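Local coordinates for anti-h(o) lectin I (Ulex europaeus, PDB 1FX5), which binds carbohydrate as an L-fucose-specific legume lectin, recognising the H antigen of blood group O, and carries a calcium and a manganese ion, at residues F135-I143 with V150-K160; Y174-A183 with S195-K203. All blocks are in the same frame, centred on the assembly; numbering follows the deposited sequence.

Contact 1: residues F135-I143 with V150-K160; sequences FWDPGFPHI and VKSINAERWNK. Unlike the reference sequence in segment 135-143: Trp136 (reference Asp). With MN (manganese (II) ion), chain F; CA (calcium ion), chain G.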
# COMPACT_ATOMS: atom_id res chain seq x y z
N PHE A 135 33.63 0.21 -17.57
CA PHE A 135 34.87 0.66 -16.93
C PHE A 135 34.83 1.06 -15.46
O PHE A 135 35.87 1.07 -14.80
CB PHE A 135 35.57 1.75 -17.77
CG PHE A 135 34.88 3.09 -17.73
CD1 PHE A 135 34.10 3.50 -18.79
CD2 PHE A 135 35.06 3.95 -16.66
CE1 PHE A 135 33.52 4.76 -18.79
CE2 PHE A 135 34.49 5.21 -16.65
CZ PHE A 135 33.72 5.62 -17.71
N TRP A 136 33.66 1.38 -14.94
CA TRP A 136 33.53 1.77 -13.54
C TRP A 136 33.37 0.63 -12.52
O TRP A 136 33.31 0.88 -11.33
CB TRP A 136 32.32 2.70 -13.39
CG TRP A 136 31.06 2.09 -13.97
CD1 TRP A 136 30.14 1.30 -13.32
CD2 TRP A 136 30.59 2.23 -15.33
NE1 TRP A 136 29.12 0.96 -14.19
CE2 TRP A 136 29.37 1.52 -15.42
CE3 TRP A 136 31.07 2.89 -16.47
CZ2 TRP A 136 28.64 1.46 -16.60
CZ3 TRP A 136 30.34 2.83 -17.65
CH2 TRP A 136 29.14 2.11 -17.70
N ASP A 137 33.21 -0.61 -13.01
CA ASP A 137 33.03 -1.82 -12.19
C ASP A 137 34.30 -2.65 -11.93
O ASP A 137 35.33 -2.42 -12.58
CB ASP A 137 32.11 -2.80 -12.94
CG ASP A 137 30.65 -2.43 -12.88
OD1 ASP A 137 29.96 -2.73 -13.90
OD2 ASP A 137 30.19 -1.90 -11.84
N PRO A 138 34.24 -3.60 -10.96
CA PRO A 138 35.42 -4.45 -10.73
C PRO A 138 35.44 -5.39 -11.98
O PRO A 138 34.44 -5.47 -12.71
CB PRO A 138 35.06 -5.21 -9.44
CG PRO A 138 33.57 -5.01 -9.26
CD PRO A 138 33.33 -3.65 -9.80
N GLY A 139 36.54 -6.09 -12.23
CA GLY A 139 36.60 -6.95 -13.41
C GLY A 139 35.90 -8.29 -13.39
O GLY A 139 36.51 -9.26 -13.83
N PHE A 140 34.65 -8.35 -12.92
CA PHE A 140 33.86 -9.60 -12.86
C PHE A 140 32.44 -9.31 -12.37
O PHE A 140 32.18 -8.22 -11.86
CB PHE A 140 34.52 -10.60 -11.90
CG PHE A 140 35.15 -9.97 -10.67
CD1 PHE A 140 36.54 -9.92 -10.53
CD2 PHE A 140 34.36 -9.43 -9.66
CE1 PHE A 140 37.13 -9.33 -9.43
CE2 PHE A 140 34.95 -8.83 -8.54
CZ PHE A 140 36.33 -8.78 -8.43
N PRO A 141 31.49 -10.26 -12.56
CA PRO A 141 30.09 -10.06 -12.10
C PRO A 141 30.17 -9.82 -10.59
O PRO A 141 31.08 -10.35 -9.92
CB PRO A 141 29.42 -11.39 -12.42
CG PRO A 141 30.20 -11.87 -13.64
CD PRO A 141 31.63 -11.56 -13.25
N HIS A 142 29.21 -9.10 -10.01
CA HIS A 142 29.27 -8.82 -8.58
C HIS A 142 27.97 -8.27 -8.00
O HIS A 142 27.07 -7.87 -8.75
CB HIS A 142 30.34 -7.74 -8.39
CG HIS A 142 30.14 -6.53 -9.27
ND1 HIS A 142 30.39 -6.50 -10.62
CD2 HIS A 142 29.62 -5.31 -8.97
CE1 HIS A 142 30.03 -5.30 -11.10
NE2 HIS A 142 29.55 -4.53 -10.14
N ILE A 143 27.82 -8.35 -6.67
CA ILE A 143 26.62 -7.79 -6.05
C ILE A 143 27.16 -6.58 -5.26
O ILE A 143 28.18 -6.70 -4.55
CB ILE A 143 25.72 -8.76 -5.17
CG1 ILE A 143 26.16 -8.81 -3.72
CG2 ILE A 143 25.64 -10.14 -5.78
CD1 ILE A 143 27.45 -9.55 -3.47
N VAL A 150 26.30 5.08 -10.05
CA VAL A 150 26.37 3.75 -10.66
C VAL A 150 27.64 3.02 -10.14
O VAL A 150 27.80 1.80 -10.32
CB VAL A 150 26.33 3.82 -12.23
CG1 VAL A 150 27.64 4.39 -12.81
CG2 VAL A 150 26.02 2.43 -12.82
N LYS A 151 28.56 3.77 -9.54
CA LYS A 151 29.79 3.20 -9.00
C LYS A 151 29.49 2.83 -7.53
O LYS A 151 29.01 3.67 -6.78
CB LYS A 151 30.91 4.23 -9.06
CG LYS A 151 32.26 3.68 -8.63
CD LYS A 151 33.30 4.75 -8.80
CE LYS A 151 34.70 4.21 -8.60
NZ LYS A 151 35.07 3.21 -9.65
N SER A 152 29.73 1.58 -7.13
CA SER A 152 29.47 1.12 -5.76
C SER A 152 30.48 1.54 -4.68
O SER A 152 31.65 1.79 -4.98
CB SER A 152 29.44 -0.42 -5.74
OG SER A 152 28.62 -0.98 -6.76
N ILE A 153 30.04 1.63 -3.41
CA ILE A 153 30.97 2.00 -2.35
C ILE A 153 31.59 0.67 -1.85
O ILE A 153 32.68 0.66 -1.26
CB ILE A 153 30.34 2.76 -1.14
CG1 ILE A 153 29.08 2.07 -0.66
CG2 ILE A 153 30.13 4.23 -1.47
CD1 ILE A 153 28.65 2.58 0.65
N ASN A 154 30.88 -0.43 -2.05
CA ASN A 154 31.34 -1.76 -1.65
C ASN A 154 30.71 -2.77 -2.60
O ASN A 154 29.57 -2.59 -3.04
CB ASN A 154 30.98 -2.10 -0.21
CG ASN A 154 31.71 -3.35 0.27
OD1 ASN A 154 32.67 -3.76 -0.35
ND2 ASN A 154 31.27 -3.95 1.36
N ALA A 155 31.45 -3.82 -2.93
CA ALA A 155 30.97 -4.86 -3.85
C ALA A 155 31.66 -6.20 -3.58
O ALA A 155 32.78 -6.21 -3.07
CB ALA A 155 31.25 -4.44 -5.31
N GLU A 156 30.99 -7.32 -3.86
CA GLU A 156 31.59 -8.64 -3.65
C GLU A 156 31.43 -9.46 -4.92
O GLU A 156 30.41 -9.36 -5.63
CB GLU A 156 30.93 -9.39 -2.47
CG GLU A 156 31.02 -8.68 -1.09
CD GLU A 156 32.41 -8.73 -0.43
OE1 GLU A 156 33.22 -9.62 -0.75
OE2 GLU A 156 32.68 -7.87 0.43
N ARG A 157 32.44 -10.28 -5.20
CA ARG A 157 32.44 -11.15 -6.39
C ARG A 157 31.26 -12.12 -6.41
O ARG A 157 31.03 -12.80 -5.42
CB ARG A 157 33.74 -11.96 -6.45
CG ARG A 157 33.91 -12.67 -7.76
CD ARG A 157 35.33 -13.17 -7.86
NE ARG A 157 35.67 -13.56 -9.23
CZ ARG A 157 36.89 -13.45 -9.75
NH1 ARG A 157 37.90 -12.96 -9.02
NH2 ARG A 157 37.11 -13.84 -11.00
N TRP A 158 30.63 -12.28 -7.57
CA TRP A 158 29.49 -13.17 -7.74
C TRP A 158 29.61 -14.06 -8.98
O TRP A 158 29.79 -13.56 -10.09
CB TRP A 158 28.21 -12.30 -7.85
CG TRP A 158 26.89 -13.01 -8.28
CD1 TRP A 158 26.43 -14.24 -7.87
CD2 TRP A 158 25.85 -12.48 -9.14
NE1 TRP A 158 25.18 -14.50 -8.41
CE2 TRP A 158 24.81 -13.44 -9.19
CE3 TRP A 158 25.71 -11.29 -9.86
CZ2 TRP A 158 23.64 -13.24 -9.94
CZ3 TRP A 158 24.56 -11.09 -10.60
CH2 TRP A 158 23.53 -12.06 -10.64
N ASN A 159 29.54 -15.37 -8.81
CA ASN A 159 29.63 -16.27 -9.95
C ASN A 159 28.18 -16.55 -10.37
O ASN A 159 27.54 -17.48 -9.86
CB ASN A 159 30.35 -17.56 -9.58
CG ASN A 159 31.80 -17.32 -9.21
OD1 ASN A 159 32.28 -17.82 -8.20
ND2 ASN A 159 32.50 -16.51 -10.00
N LYS A 160 27.68 -15.70 -11.27
CA LYS A 160 26.30 -15.78 -11.79
C LYS A 160 25.92 -17.11 -12.45
O LYS A 160 26.75 -17.75 -13.10
CB LYS A 160 26.05 -14.59 -12.76
CG LYS A 160 27.08 -14.47 -13.90
CD LYS A 160 26.76 -13.35 -14.87
CE LYS A 160 27.53 -13.52 -16.17
NZ LYS A 160 27.22 -12.48 -17.17
MN MN F . 28.43 -2.56 -10.84
CA CA G . 27.85 -3.45 -14.87
O HOH W 1 31.75 0.06 -8.97
O HOH W 2 26.86 -1.43 -14.20
O HOH W 3 27.36 -0.78 -11.26
O HOH W 4 29.55 -1.62 -9.20
O HOH W 5 25.88 -4.09 -15.87
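Trp136 lies against Val150. CG1 of Val150 sits over the face of the five-membered ring of Trp136, 4.0 Å from its centroid. Trp136 CG stands between the backbone N and the carbonyl carbon (chi1 53°), which lays the indole against Val150. Trp136 differs from the reference sequence. Its carbonyl accepts a weak bond from Lys151 NZ and also holds a water that Ser152 N donates to. Asp137 bridges the two metals: OD1 binds calcium at 2.4 Å and OD2 binds manganese at 2.1 Å. The second segment reaches manganese through waters. One of them donates to Val150 O, another to Ser152 OG. Glu125 and Asp127 complete the manganese site; Asp127, Ile129 and Asn134 also bind calcium. This is the double-metal site of legume lectins. As in other members of the family, the metals probably hold the sugar-binding loops in shape.

Phe140 stacks on Arg157. The guanidinium lies nearly flat on the ring, planes at 16°, with CZ off-centre and CD over the middle. The Arg157 chain runs extended from CG to NE, which carries it across the ring face. Pro141 O accepts from Trp158 N at 3.1 Å. The proline ring also packs on the Lys160 chain. His142 binds manganese through NE2 at 2.4 Å. His142 ND1 donates to Phe140 O at 2.8 Å, which fixes the rotation of the imidazole. Ile143 forms a hydrogen-bonded antiparallel pair with Glu156. Ile143 CG2 packs against Trp158 CB at 3.9 Å.

The hairpin of strands 142-147 and 154-157 lies beside strand 122-127, where Ile143 and Trp158 both touch Phe126. The same two side chains meet Ile194 of strand 192-199.

Contact 2: residues Y174-A183 with S195-K203; sequences YEASSKTLTA and SVTSIVDLK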
# COMPACT_ATOMS: atom_id res chain seq x y z
N TYR A 174 17.69 -3.81 6.67
CA TYR A 174 18.23 -2.53 7.08
C TYR A 174 17.88 -2.43 8.56
O TYR A 174 16.70 -2.49 8.93
CB TYR A 174 17.68 -1.33 6.30
CG TYR A 174 18.34 -0.01 6.71
CD1 TYR A 174 19.68 0.26 6.38
CD2 TYR A 174 17.66 0.94 7.46
CE1 TYR A 174 20.31 1.43 6.80
CE2 TYR A 174 18.28 2.12 7.88
CZ TYR A 174 19.60 2.36 7.55
OH TYR A 174 20.20 3.52 8.01
N GLU A 175 18.89 -2.40 9.41
CA GLU A 175 18.68 -2.30 10.85
C GLU A 175 19.01 -0.85 11.22
O GLU A 175 20.18 -0.46 11.25
CB GLU A 175 19.61 -3.24 11.60
CG GLU A 175 19.40 -3.15 13.09
CD GLU A 175 20.55 -3.73 13.87
OE1 GLU A 175 21.33 -2.95 14.47
OE2 GLU A 175 20.68 -4.98 13.89
N ALA A 176 17.98 -0.07 11.54
CA ALA A 176 18.14 1.34 11.90
C ALA A 176 19.09 1.71 13.05
O ALA A 176 19.80 2.71 12.95
CB ALA A 176 16.76 1.99 12.12
N SER A 177 19.09 0.93 14.13
CA SER A 177 19.96 1.21 15.29
C SER A 177 21.45 1.26 14.93
O SER A 177 22.15 2.16 15.38
CB SER A 177 19.70 0.25 16.45
OG SER A 177 19.80 -1.11 16.03
N SER A 178 21.94 0.33 14.11
CA SER A 178 23.36 0.39 13.77
C SER A 178 23.58 0.95 12.37
O SER A 178 24.72 1.12 11.96
CB SER A 178 24.01 -0.97 13.86
OG SER A 178 23.44 -1.80 12.89
N LYS A 179 22.49 1.26 11.64
CA LYS A 179 22.55 1.80 10.27
C LYS A 179 23.22 0.84 9.26
O LYS A 179 23.78 1.29 8.25
CB LYS A 179 23.26 3.17 10.26
CG LYS A 179 22.39 4.24 10.86
CD LYS A 179 23.08 5.57 10.98
CE LYS A 179 23.87 5.67 12.27
NZ LYS A 179 24.41 7.05 12.40
N THR A 180 23.09 -0.46 9.52
CA THR A 180 23.67 -1.52 8.68
C THR A 180 22.73 -2.03 7.58
O THR A 180 21.56 -2.32 7.84
CB THR A 180 24.10 -2.74 9.56
OG1 THR A 180 25.07 -2.32 10.53
CG2 THR A 180 24.73 -3.82 8.72
N LEU A 181 23.22 -2.07 6.34
CA LEU A 181 22.45 -2.55 5.19
C LEU A 181 23.19 -3.83 4.70
O LEU A 181 24.35 -3.75 4.30
CB LEU A 181 22.40 -1.49 4.09
CG LEU A 181 21.64 -1.84 2.81
CD1 LEU A 181 20.16 -2.10 3.15
CD2 LEU A 181 21.75 -0.69 1.83
N THR A 182 22.55 -4.99 4.83
CA THR A 182 23.15 -6.26 4.39
C THR A 182 22.26 -6.94 3.36
O THR A 182 21.02 -6.94 3.51
CB THR A 182 23.32 -7.26 5.57
OG1 THR A 182 24.12 -6.66 6.57
CG2 THR A 182 24.04 -8.54 5.12
N ALA A 183 22.88 -7.51 2.33
CA ALA A 183 22.16 -8.20 1.27
C ALA A 183 22.86 -9.53 1.06
O ALA A 183 24.10 -9.57 1.03
CB ALA A 183 22.20 -7.39 -0.03
N SER A 195 27.37 -12.44 0.47
CA SER A 195 26.73 -11.28 1.05
C SER A 195 27.63 -10.06 1.00
O SER A 195 28.86 -10.18 0.91
CB SER A 195 26.25 -11.55 2.47
OG SER A 195 27.32 -11.89 3.32
N VAL A 196 26.98 -8.90 0.95
CA VAL A 196 27.67 -7.63 0.90
C VAL A 196 26.98 -6.75 1.93
O VAL A 196 25.73 -6.79 2.06
CB VAL A 196 27.62 -7.01 -0.51
CG1 VAL A 196 26.18 -6.67 -0.91
CG2 VAL A 196 28.53 -5.81 -0.56
N THR A 197 27.77 -5.95 2.64
CA THR A 197 27.25 -5.08 3.68
C THR A 197 27.85 -3.70 3.67
O THR A 197 28.99 -3.52 3.21
CB THR A 197 27.66 -5.65 5.08
OG1 THR A 197 27.15 -6.97 5.23
CG2 THR A 197 27.14 -4.83 6.19
N SER A 198 27.10 -2.74 4.21
CA SER A 198 27.55 -1.36 4.31
C SER A 198 26.80 -0.61 5.41
O SER A 198 25.71 -1.02 5.84
CB SER A 198 27.49 -0.59 3.01
OG SER A 198 28.42 0.49 3.12
N ILE A 199 27.41 0.48 5.89
CA ILE A 199 26.82 1.30 6.94
C ILE A 199 26.57 2.66 6.32
O ILE A 199 27.51 3.36 5.93
CB ILE A 199 27.73 1.35 8.19
CG1 ILE A 199 28.00 -0.10 8.64
CG2 ILE A 199 27.07 2.18 9.29
CD1 ILE A 199 28.66 -0.28 9.97
N VAL A 200 25.29 2.99 6.16
CA VAL A 200 24.88 4.24 5.56
C VAL A 200 23.64 4.83 6.25
O VAL A 200 22.67 4.13 6.55
CB VAL A 200 24.69 4.04 4.01
CG1 VAL A 200 23.90 2.79 3.73
CG2 VAL A 200 23.97 5.22 3.37
N ASP A 201 23.73 6.11 6.55
CA ASP A 201 22.66 6.85 7.22
C ASP A 201 21.60 7.30 6.20
O ASP A 201 21.73 8.35 5.56
CB ASP A 201 23.28 8.07 7.92
CG ASP A 201 22.29 8.80 8.82
OD1 ASP A 201 22.73 9.76 9.49
OD2 ASP A 201 21.09 8.44 8.84
N LEU A 202 20.51 6.55 6.15
CA LEU A 202 19.43 6.85 5.23
C LEU A 202 18.79 8.24 5.37
O LEU A 202 18.34 8.79 4.36
CB LEU A 202 18.40 5.74 5.30
CG LEU A 202 18.36 4.67 4.21
CD1 LEU A 202 19.71 4.31 3.60
CD2 LEU A 202 17.64 3.46 4.78
N LYS A 203 18.79 8.81 6.57
CA LYS A 203 18.19 10.15 6.80
C LYS A 203 18.95 11.22 6.06
O LYS A 203 18.43 12.31 5.81
CB LYS A 203 18.23 10.56 8.27
CG LYS A 203 17.27 9.87 9.17
CD LYS A 203 17.39 10.47 10.56
CE LYS A 203 17.17 11.97 10.51
NZ LYS A 203 17.20 12.61 11.86
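Tyr174 OH donates to Val200 O at 2.9 Å, in the carbonyl plane. The phenol thus ties the end of strand 168-175 to the loop after strand 192-199. Backbone bonds carry the rest of the polar contact. Leu181 N bonds to Ser198 O at 2.7 Å, and Ser198 N returns a bond to Leu181 O. Ala183 and Val196 are paired in the same way. Val200 N extends the ladder to Lys179 O at 3.1 Å. Between the hydrogen-bonded pairs, Thr182 and Thr197 face each other, with a weak bond between their OG1 atoms.

These are neighbouring antiparallel strands of the legume lectin beta sandwich. Strand 180-187 follows a tight turn, with Lys179 and Thr180 both opposite Glu175 in a G1 beta bulge. Within that turn, Glu175 OE1 accepts from Ser177 OG and Ser178 OG on opposite faces of its carboxylate.

Leu202 CD2 packs over the Tyr174 ring face, 3.5 Å from the centroid. With chi1 at -177° the Tyr174 ring swings away from its own N and reaches Leu202. Thr180 and Thr197 touch through their CG2 methyls, on the same sheet face as Ile199. Beyond the strand ends, Lys179 CD rests 4.0 Å from Asp201 CB. On the face that carries Leu181, Ala183, Val196 and Ser198, Leu181 meets Val122 and Ala183 meets Val124 of strand 122-127.

In the fold
Along the chain, contact 1 comes first. It closes the short loop that joins strands 142-147 and 154-157, and brings the metal-binding loop before them against the second strand and its flanks. The chain then passes through strand 168-175 into contact 2, which closes the hairpin of strands 180-187 and 192-199. The two loops are in series and neither nests in nor crosses the other. The centres of contact 1 and contact 2 lie about 18 Å apart, yet the contacts touch. Asn154 ND2 probably bonds to Thr197 O, and Ile143 packs on Val196. The metal-bearing hairpin is thereby tied to strand 192-199, while strand 168-175 continues the connection to strand 64-78.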